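Local coordinates for protein D-glyceraldehyde dehydrogenase (NADP(+)) (PDB 5IZD) that oxidises D-glyceraldehyde to D-glycerate with NADP(+) in the non-phosphorylated Entner-Doudoroff pathway, working as a homotetramer built as a dimer of dimers, at residues I208-V213 and M234-A239; D47-A52 and Y139-A144. All blocks are in the same frame, centred on the assembly; numbering follows the deposited sequence.

In the fold
Both contacts belong to the cofactor-binding part of the aldehyde dehydrogenase fold, and their centres lie about 16 Å apart on the same side of the chain's centre. Contact 1 joins helices 205-214 and 227-236 beside the adenine of the bound NADP, which hydrogen-bonds to Asp-210. Contact 2 sets helix 39-77 against strand 130-145, farther from the cofactor: the side chain of Ile-141 is about 12 Å from that of Lys-172, which hydrogen-bonds to NADP. The two contacts touch directly where CG2 of Ile-212 packs on CG1 of Val-143 at 3.6 Å, so that helix 205-214 lies on the same strand that carries Ile-141.

Contact 1 of 2, residues I208-V213 and M234-A239; sequences IGDYIV and MQKASA. With NAP (NADP nicotinamide-adenine-dinucleotide phosphate), chain I.
Lys-236 lies across the side chains of Asp-210 and Val-213 and meets them with its aliphatic part. Its CB sits 3.5 Å from CG2 of Val-213, while CE, farther along the chain, comes within 3.4 Å of OD2 of Asp-210. With CG on the side away from the carbonyl carbon (chi1 -60°) and a bend at chi2 (-52°), the lysine turns its methylenes along the carboxylate instead of running straight out. The two charged ends are near but do not form a salt bridge: NZ stays 4.2 Å from OD2, and the opposite charges probably still attract. Arg-232, on the same helix as Lys-236, supplies the salt bridge to OD2.

The other carboxylate oxygen faces the cofactor. The adenine amino group N6A of NADP gives OD1 of Asp-210 a nearly straight hydrogen bond (3.3 Å, 171° at the hydrogen), so the aspartate joins the base to the neighbouring helix. Helices 205-214 and 227-236 belong to the Rossmann-like cofactor-binding domain of the aldehyde dehydrogenase fold, with strand 220-224 between them in the chain. Gly-209 lets the base come close, its carbonyl carbon C lying 3.1 Å from N1A of NADP; a CB at this position would clash with that nitrogen.

Val-213 divides its methyls between the two neighbours: CG2 takes the lysine, and CG1 reaches C2A of the adenine at 3.9 Å. Its backbone O accepts a hydrogen bond from Asn-240, just past the second segment. Toward the sheet, Val-213 and Ala-237 both pack on Ile-221 of strand 220-224. In segment 234-239, OG of Ser-238 bonds to O of Gln-235 at 2.8 Å and is also hydrogen-bonded to NE2 of Gln-235 of the second subunit, which places this segment at a subunit interface.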
ATOM      1  N   ILE A 208      24.575 -27.017 -18.212  1.00 43.01           N
ATOM      2  CA  ILE A 208      23.539 -27.355 -17.238  1.00 41.83           C
ATOM      3  C   ILE A 208      22.430 -26.292 -17.079  1.00 40.77           C
ATOM      4  O   ILE A 208      21.454 -26.515 -16.372  1.00 39.97           O
ATOM      5  CB  ILE A 208      24.177 -27.633 -15.886  1.00 41.66           C
ATOM      6  CG1 ILE A 208      24.893 -26.391 -15.357  1.00 41.16           C
ATOM      7  CG2 ILE A 208      25.172 -28.787 -16.012  1.00 42.95           C
ATOM      8  CD1 ILE A 208      25.345 -26.537 -13.923  1.00 41.52           C
ATOM      9  N   GLY A 209      22.576 -25.154 -17.751  1.00 39.99           N
ATOM     10  CA  GLY A 209      21.666 -24.037 -17.625  1.00 39.43           C
ATOM     11  C   GLY A 209      20.258 -24.365 -18.044  1.00 39.09           C
ATOM     12  O   GLY A 209      19.291 -24.122 -17.272  1.00 38.58           O
ATOM     13  N   ASP A 210      20.118 -24.945 -19.234  1.00 39.66           N
ATOM     14  CA  ASP A 210      18.784 -25.402 -19.690  1.00 40.17           C
ATOM     15  C   ASP A 210      18.183 -26.366 -18.714  1.00 40.39           C
ATOM     16  O   ASP A 210      17.019 -26.238 -18.349  1.00 40.01           O
ATOM     17  CB  ASP A 210      18.816 -26.069 -21.055  1.00 40.91           C
ATOM     18  CG  ASP A 210      18.956 -25.064 -22.203  1.00 40.76           C
ATOM     19  OD1 ASP A 210      18.829 -23.822 -22.036  1.00 41.02           O
ATOM     20  OD2 ASP A 210      19.189 -25.528 -23.301  1.00 41.13           O
ATOM     21  N   TYR A 211      19.001 -27.280 -18.227  1.00 40.84           N
ATOM     22  CA  TYR A 211      18.513 -28.352 -17.362  1.00 41.42           C
ATOM     23  C   TYR A 211      17.970 -27.820 -16.038  1.00 40.12           C
ATOM     24  O   TYR A 211      16.891 -28.251 -15.579  1.00 39.61           O
ATOM     25  CB  TYR A 211      19.628 -29.390 -17.163  1.00 42.98           C
ATOM     26  CG  TYR A 211      19.168 -30.558 -16.377  1.00 44.33           C
ATOM     27  CD1 TYR A 211      18.434 -31.602 -16.991  1.00 45.50           C
ATOM     28  CD2 TYR A 211      19.419 -30.635 -15.001  1.00 44.73           C
ATOM     29  CE1 TYR A 211      17.967 -32.694 -16.247  1.00 46.13           C
ATOM     30  CE2 TYR A 211      18.957 -31.736 -14.243  1.00 45.98           C
ATOM     31  CZ  TYR A 211      18.230 -32.761 -14.865  1.00 46.26           C
ATOM     32  OH  TYR A 211      17.770 -33.820 -14.099  1.00 45.61           O
ATOM     33  N   ILE A 212      18.704 -26.878 -15.446  1.00 39.34           N
ATOM     34  CA  ILE A 212      18.296 -26.236 -14.187  1.00 39.35           C
ATOM     35  C   ILE A 212      16.978 -25.478 -14.388  1.00 38.73           C
ATOM     36  O   ILE A 212      16.042 -25.600 -13.599  1.00 37.90           O
ATOM     37  CB  ILE A 212      19.344 -25.228 -13.633  1.00 39.89           C
ATOM     38  CG1 ILE A 212      20.718 -25.845 -13.402  1.00 41.19           C
ATOM     39  CG2 ILE A 212      18.959 -24.753 -12.245  1.00 40.13           C
ATOM     40  CD1 ILE A 212      21.852 -24.818 -13.296  1.00 41.35           C
ATOM     41  N   VAL A 213      16.905 -24.697 -15.452  1.00 38.80           N
ATOM     42  CA  VAL A 213      15.744 -23.831 -15.628  1.00 38.57           C
ATOM     43  C   VAL A 213      14.461 -24.578 -15.958  1.00 39.11           C
ATOM     44  O   VAL A 213      13.419 -24.173 -15.487  1.00 39.24           O
ATOM     45  CB  VAL A 213      15.948 -22.692 -16.625  1.00 38.48           C
ATOM     46  CG1 VAL A 213      17.187 -21.863 -16.263  1.00 38.71           C
ATOM     47  CG2 VAL A 213      16.048 -23.188 -18.035  1.00 39.74           C
ATOM     48  N   MET A 234      13.387 -17.903 -20.825  1.00 33.38           N
ATOM     49  CA  MET A 234      11.970 -17.762 -20.977  1.00 33.74           C
ATOM     50  C   MET A 234      11.374 -18.875 -21.811  1.00 34.01           C
ATOM     51  O   MET A 234      10.305 -19.389 -21.471  1.00 34.00           O
ATOM     52  CB  MET A 234      11.626 -16.368 -21.574  1.00 33.92           C
ATOM     53  CG  MET A 234      10.187 -15.984 -21.499  1.00 34.21           C
ATOM     54  SD  MET A 234       9.966 -14.221 -21.903  1.00 34.77           S
ATOM     55  CE  MET A 234       8.205 -14.226 -22.173  1.00 35.24           C
ATOM     56  N   GLN A 235      12.017 -19.243 -22.909  1.00 34.43           N
ATOM     57  CA  GLN A 235      11.527 -20.375 -23.719  1.00 35.37           C
ATOM     58  C   GLN A 235      11.506 -21.706 -22.936  1.00 35.46           C
ATOM     59  O   GLN A 235      10.503 -22.420 -22.967  1.00 34.90           O
ATOM     60  CB  GLN A 235      12.386 -20.559 -24.955  1.00 36.74           C
ATOM     61  CG  GLN A 235      12.242 -19.447 -25.983  1.00 37.22           C
ATOM     62  CD  GLN A 235      13.469 -19.403 -26.883  1.00 38.83           C
ATOM     63  OE1 GLN A 235      14.303 -20.289 -26.827  1.00 38.76           O
ATOM     64  NE2 GLN A 235      13.593 -18.345 -27.688  1.00 39.32           N
ATOM     65  N   LYS A 236      12.615 -22.015 -22.231  1.00 35.54           N
ATOM     66  CA  LYS A 236      12.723 -23.250 -21.446  1.00 35.73           C
ATOM     67  C   LYS A 236      11.771 -23.308 -20.258  1.00 34.91           C
ATOM     68  O   LYS A 236      11.186 -24.369 -20.003  1.00 35.44           O
ATOM     69  CB  LYS A 236      14.151 -23.506 -20.961  1.00 36.39           C
ATOM     70  CG  LYS A 236      15.177 -23.644 -22.048  1.00 37.51           C
ATOM     71  CD  LYS A 236      14.770 -24.665 -23.084  1.00 38.88           C
ATOM     72  CE  LYS A 236      15.948 -24.981 -23.988  1.00 40.19           C
ATOM     73  NZ  LYS A 236      15.441 -25.761 -25.149  1.00 41.34           N
ATOM     74  N   ALA A 237      11.619 -22.198 -19.537  1.00 33.59           N
ATOM     75  CA  ALA A 237      10.701 -22.125 -18.416  1.00 33.35           C
ATOM     76  C   ALA A 237       9.219 -22.194 -18.812  1.00 33.24           C
ATOM     77  O   ALA A 237       8.336 -22.202 -17.925  1.00 33.17           O
ATOM     78  CB  ALA A 237      10.932 -20.865 -17.602  1.00 33.05           C
ATOM     79  N   SER A 238       8.922 -22.213 -20.108  1.00 33.25           N
ATOM     80  CA  SER A 238       7.574 -22.563 -20.541  1.00 33.44           C
ATOM     81  C   SER A 238       7.188 -23.967 -20.032  1.00 33.98           C
ATOM     82  O   SER A 238       6.037 -24.218 -19.797  1.00 33.65           O
ATOM     83  CB  SER A 238       7.415 -22.402 -22.053  1.00 33.63           C
ATOM     84  OG  SER A 238       7.921 -23.502 -22.793  1.00 34.34           O
ATOM     85  N   ALA A 239       8.167 -24.860 -19.816  1.00 34.41           N
ATOM     86  CA  ALA A 239       7.895 -26.193 -19.258  1.00 35.12           C
ATOM     87  C   ALA A 239       7.316 -26.229 -17.834  1.00 34.79           C
ATOM     88  O   ALA A 239       6.627 -27.138 -17.502  1.00 36.06           O
ATOM     89  CB  ALA A 239       9.133 -27.053 -19.307  1.00 35.66           C
TER
HETATM   90  PA  NAP I 601      25.035 -14.660 -19.738  1.00 42.11           P
HETATM   91  O1A NAP I 601      25.379 -15.726 -20.731  1.00 46.04           O
HETATM   92  O2A NAP I 601      23.686 -13.982 -19.856  1.00 46.71           O
HETATM   93  O5B NAP I 601      25.215 -15.286 -18.240  1.00 38.53           O
HETATM   94  C5B NAP I 601      24.374 -14.975 -17.107  1.00 34.31           C
HETATM   95  C4B NAP I 601      24.135 -16.234 -16.251  1.00 32.31           C
HETATM   96  O4B NAP I 601      23.299 -17.163 -16.968  1.00 31.06           O
HETATM   97  C3B NAP I 601      25.433 -17.011 -15.952  1.00 32.09           C
HETATM   98  O3B NAP I 601      25.322 -17.645 -14.650  1.00 31.70           O
HETATM   99  C2B NAP I 601      25.461 -18.046 -17.044  1.00 32.28           C
HETATM  100  O2B NAP I 601      26.335 -19.140 -16.782  1.00 34.08           O
HETATM  101  C1B NAP I 601      24.008 -18.431 -17.109  1.00 30.88           C
HETATM  102  N9A NAP I 601      23.587 -19.121 -18.338  1.00 27.38           N
HETATM  103  C8A NAP I 601      24.184 -19.127 -19.560  1.00 26.94           C
HETATM  104  N7A NAP I 601      23.534 -19.874 -20.427  1.00 28.49           N
HETATM  105  C5A NAP I 601      22.429 -20.345 -19.709  1.00 28.35           C
HETATM  106  C6A NAP I 601      21.360 -21.170 -20.061  1.00 29.52           C
HETATM  107  N6A NAP I 601      21.204 -21.679 -21.289  1.00 31.70           N
HETATM  108  N1A NAP I 601      20.434 -21.453 -19.121  1.00 30.61           N
HETATM  109  C2A NAP I 601      20.595 -20.964 -17.878  1.00 28.96           C
HETATM  110  N3A NAP I 601      21.596 -20.181 -17.453  1.00 29.17           N
HETATM  111  C4A NAP I 601      22.477 -19.902 -18.440  1.00 27.12           C
HETATM  112  O3  NAP I 601      26.175 -13.557 -19.818  1.00 52.78           O
HETATM  113  PN  NAP I 601      27.495 -13.479 -20.737  1.00 70.41           P
HETATM  114  O1N NAP I 601      28.445 -14.609 -20.382  1.00 63.76           O
HETATM  115  O2N NAP I 601      28.128 -12.117 -20.590  1.00 67.93           O
HETATM  116  O5D NAP I 601      26.974 -13.673 -22.183  1.00 68.93           O
HETATM  117  P2B NAP I 601      27.769 -19.227 -17.610  1.00 28.93           P
HETATM  118  O1X NAP I 601      28.426 -20.545 -17.170  1.00 34.61           O
HETATM  119  O2X NAP I 601      28.600 -18.104 -17.204  1.00 27.51           O
HETATM  120  O3X NAP I 601      27.504 -19.255 -19.077  1.00 28.38           O

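Contact 2 of 2, residues D47-A52 and Y139-A144; sequences DAAEDA and YGIVVA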
ATOM      1  N   ASP A  47      16.404 -31.088  -5.130  1.00 39.06           N
ATOM      2  CA  ASP A  47      15.821 -31.992  -4.085  1.00 40.26           C
ATOM      3  C   ASP A  47      16.100 -31.586  -2.628  1.00 39.47           C
ATOM      4  O   ASP A  47      15.173 -31.572  -1.820  1.00 38.90           O
ATOM      5  CB  ASP A  47      16.198 -33.461  -4.306  1.00 41.94           C
ATOM      6  CG  ASP A  47      15.540 -34.056  -5.562  1.00 43.22           C
ATOM      7  OD1 ASP A  47      14.693 -33.433  -6.246  1.00 44.47           O
ATOM      8  OD2 ASP A  47      15.887 -35.164  -5.928  1.00 45.79           O
ATOM      9  N   ALA A  48      17.322 -31.195  -2.318  1.00 38.94           N
ATOM     10  CA  ALA A  48      17.598 -30.603  -0.995  1.00 39.01           C
ATOM     11  C   ALA A  48      16.762 -29.298  -0.726  1.00 38.05           C
ATOM     12  O   ALA A  48      16.199 -29.139   0.347  1.00 38.39           O
ATOM     13  CB  ALA A  48      19.068 -30.326  -0.823  1.00 39.10           C
ATOM     14  N   ALA A  49      16.688 -28.396  -1.699  1.00 37.24           N
ATOM     15  CA  ALA A  49      15.841 -27.226  -1.588  1.00 36.91           C
ATOM     16  C   ALA A  49      14.376 -27.599  -1.358  1.00 37.48           C
ATOM     17  O   ALA A  49      13.713 -26.998  -0.500  1.00 37.14           O
ATOM     18  CB  ALA A  49      16.001 -26.343  -2.824  1.00 36.21           C
ATOM     19  N   GLU A  50      13.854 -28.581  -2.088  1.00 38.87           N
ATOM     20  CA  GLU A  50      12.467 -29.032  -1.831  1.00 40.40           C
ATOM     21  C   GLU A  50      12.263 -29.554  -0.409  1.00 41.17           C
ATOM     22  O   GLU A  50      11.294 -29.204   0.275  1.00 41.50           O
ATOM     23  CB  GLU A  50      12.040 -30.121  -2.803  1.00 41.91           C
ATOM     24  CG  GLU A  50      10.577 -30.537  -2.677  1.00 43.27           C
ATOM     25  CD  GLU A  50      10.189 -31.602  -3.699  1.00 44.94           C
ATOM     26  OE1 GLU A  50      10.929 -32.566  -3.843  1.00 47.03           O
ATOM     27  OE2 GLU A  50       9.159 -31.485  -4.398  1.00 46.28           O
ATOM     28  N   ASP A  51      13.152 -30.420   0.027  1.00 41.98           N
ATOM     29  CA  ASP A  51      13.022 -31.008   1.343  1.00 42.84           C
ATOM     30  C   ASP A  51      13.239 -29.993   2.483  1.00 41.53           C
ATOM     31  O   ASP A  51      12.667 -30.149   3.526  1.00 42.31           O
ATOM     32  CB  ASP A  51      13.954 -32.230   1.490  1.00 45.38           C
ATOM     33  CG  ASP A  51      13.644 -33.370   0.456  1.00 46.79           C
ATOM     34  OD1 ASP A  51      12.524 -33.460  -0.117  1.00 47.16           O
ATOM     35  OD2 ASP A  51      14.557 -34.199   0.233  1.00 49.37           O
ATOM     36  N   ALA A  52      14.010 -28.937   2.290  1.00 39.45           N
ATOM     37  CA  ALA A  52      14.164 -27.933   3.322  1.00 38.34           C
ATOM     38  C   ALA A  52      12.999 -26.891   3.347  1.00 37.13           C
ATOM     39  O   ALA A  52      12.903 -26.139   4.294  1.00 36.79           O
ATOM     40  CB  ALA A  52      15.501 -27.230   3.129  1.00 38.20           C
ATOM     41  N   TYR A 139       7.180 -18.650  -3.183  1.00 29.59           N
ATOM     42  CA  TYR A 139       7.006 -19.512  -4.390  1.00 30.05           C
ATOM     43  C   TYR A 139       7.507 -20.905  -4.145  1.00 30.65           C
ATOM     44  O   TYR A 139       7.019 -21.847  -4.751  1.00 31.34           O
ATOM     45  CB  TYR A 139       7.730 -18.968  -5.638  1.00 30.15           C
ATOM     46  CG  TYR A 139       6.999 -17.870  -6.321  1.00 30.11           C
ATOM     47  CD1 TYR A 139       7.073 -16.583  -5.854  1.00 30.12           C
ATOM     48  CD2 TYR A 139       6.216 -18.127  -7.431  1.00 30.49           C
ATOM     49  CE1 TYR A 139       6.372 -15.570  -6.468  1.00 30.48           C
ATOM     50  CE2 TYR A 139       5.493 -17.114  -8.076  1.00 30.46           C
ATOM     51  CZ  TYR A 139       5.550 -15.848  -7.567  1.00 30.37           C
ATOM     52  OH  TYR A 139       4.898 -14.826  -8.171  1.00 31.06           O
ATOM     53  N   GLY A 140       8.515 -21.058  -3.303  1.00 30.81           N
ATOM     54  CA  GLY A 140       9.103 -22.390  -3.109  1.00 31.17           C
ATOM     55  C   GLY A 140      10.563 -22.423  -3.443  1.00 30.96           C
ATOM     56  O   GLY A 140      11.302 -21.815  -2.719  1.00 31.26           O
ATOM     57  N   ILE A 141      10.954 -23.089  -4.536  1.00 30.65           N
ATOM     58  CA  ILE A 141      12.345 -23.166  -4.963  1.00 30.95           C
ATOM     59  C   ILE A 141      12.764 -22.142  -6.004  1.00 30.19           C
ATOM     60  O   ILE A 141      12.234 -22.140  -7.119  1.00 30.67           O
ATOM     61  CB  ILE A 141      12.713 -24.564  -5.514  1.00 31.43           C
ATOM     62  CG1 ILE A 141      12.332 -25.605  -4.464  1.00 31.96           C
ATOM     63  CG2 ILE A 141      14.205 -24.604  -5.845  1.00 31.72           C
ATOM     64  CD1 ILE A 141      12.315 -27.024  -4.990  1.00 32.84           C
ATOM     65  N   VAL A 142      13.680 -21.271  -5.599  1.00 29.54           N
ATOM     66  CA  VAL A 142      14.214 -20.183  -6.420  1.00 28.88           C
ATOM     67  C   VAL A 142      15.573 -20.652  -7.014  1.00 28.88           C
ATOM     68  O   VAL A 142      16.427 -21.139  -6.269  1.00 29.18           O
ATOM     69  CB  VAL A 142      14.435 -18.908  -5.543  1.00 28.64           C
ATOM     70  CG1 VAL A 142      15.229 -17.846  -6.266  1.00 28.31           C
ATOM     71  CG2 VAL A 142      13.124 -18.350  -5.033  1.00 28.56           C
ATOM     72  N   VAL A 143      15.728 -20.506  -8.326  1.00 28.33           N
ATOM     73  CA  VAL A 143      16.974 -20.661  -9.002  1.00 28.47           C
ATOM     74  C   VAL A 143      17.486 -19.256  -9.312  1.00 28.04           C
ATOM     75  O   VAL A 143      16.734 -18.359  -9.883  1.00 27.41           O
ATOM     76  CB  VAL A 143      16.837 -21.488 -10.292  1.00 28.67           C
ATOM     77  CG1 VAL A 143      18.113 -21.400 -11.112  1.00 28.96           C
ATOM     78  CG2 VAL A 143      16.507 -22.938  -9.984  1.00 29.10           C
ATOM     79  N   ALA A 144      18.710 -19.023  -8.868  1.00 28.07           N
ATOM     80  CA  ALA A 144      19.377 -17.738  -9.015  1.00 28.02           C
ATOM     81  C   ALA A 144      20.581 -17.884  -9.931  1.00 28.44           C
ATOM     82  O   ALA A 144      21.459 -18.722  -9.674  1.00 28.66           O
ATOM     83  CB  ALA A 144      19.813 -17.194  -7.683  1.00 28.11           C
TER
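Ile-141 points from its strand into the flank of helix 39-77 and spreads its two branches over Ala-49 and Glu-50. The CG2 branch meets the methyl of Ala-49, CB to CG2 being 3.9 Å. The longer branch, with CG1 anti to the carbonyl carbon (chi1 -54°) and extended at chi2 (166°), carries CD1 past the alanine to the helix backbone, 3.6 Å from N of Glu-50. CD1 also touches CB of Glu-50 at 3.8 Å, so the glutamate contributes the root of its side chain, while its extended chain leads the carboxylate away to a salt bridge with Lys-217. Asp-47, one turn earlier, shares that lysine. With an alanine in place of Ile-141, the space beside the Ala-49 methyl would probably be left unfilled and the backbone at Glu-50 would lose its apolar cover. Strand 130-145 runs between parallel strands 168-172 and 220-224 in the cofactor domain's sheet; helix 39-77 packs on it through Ile-141 and extends over two further strands through Ala-49, whose O bonds to Thr-168 of neighbouring strand 168-172 and whose methyl touches Asn-199 of strand 198-200, the next one out.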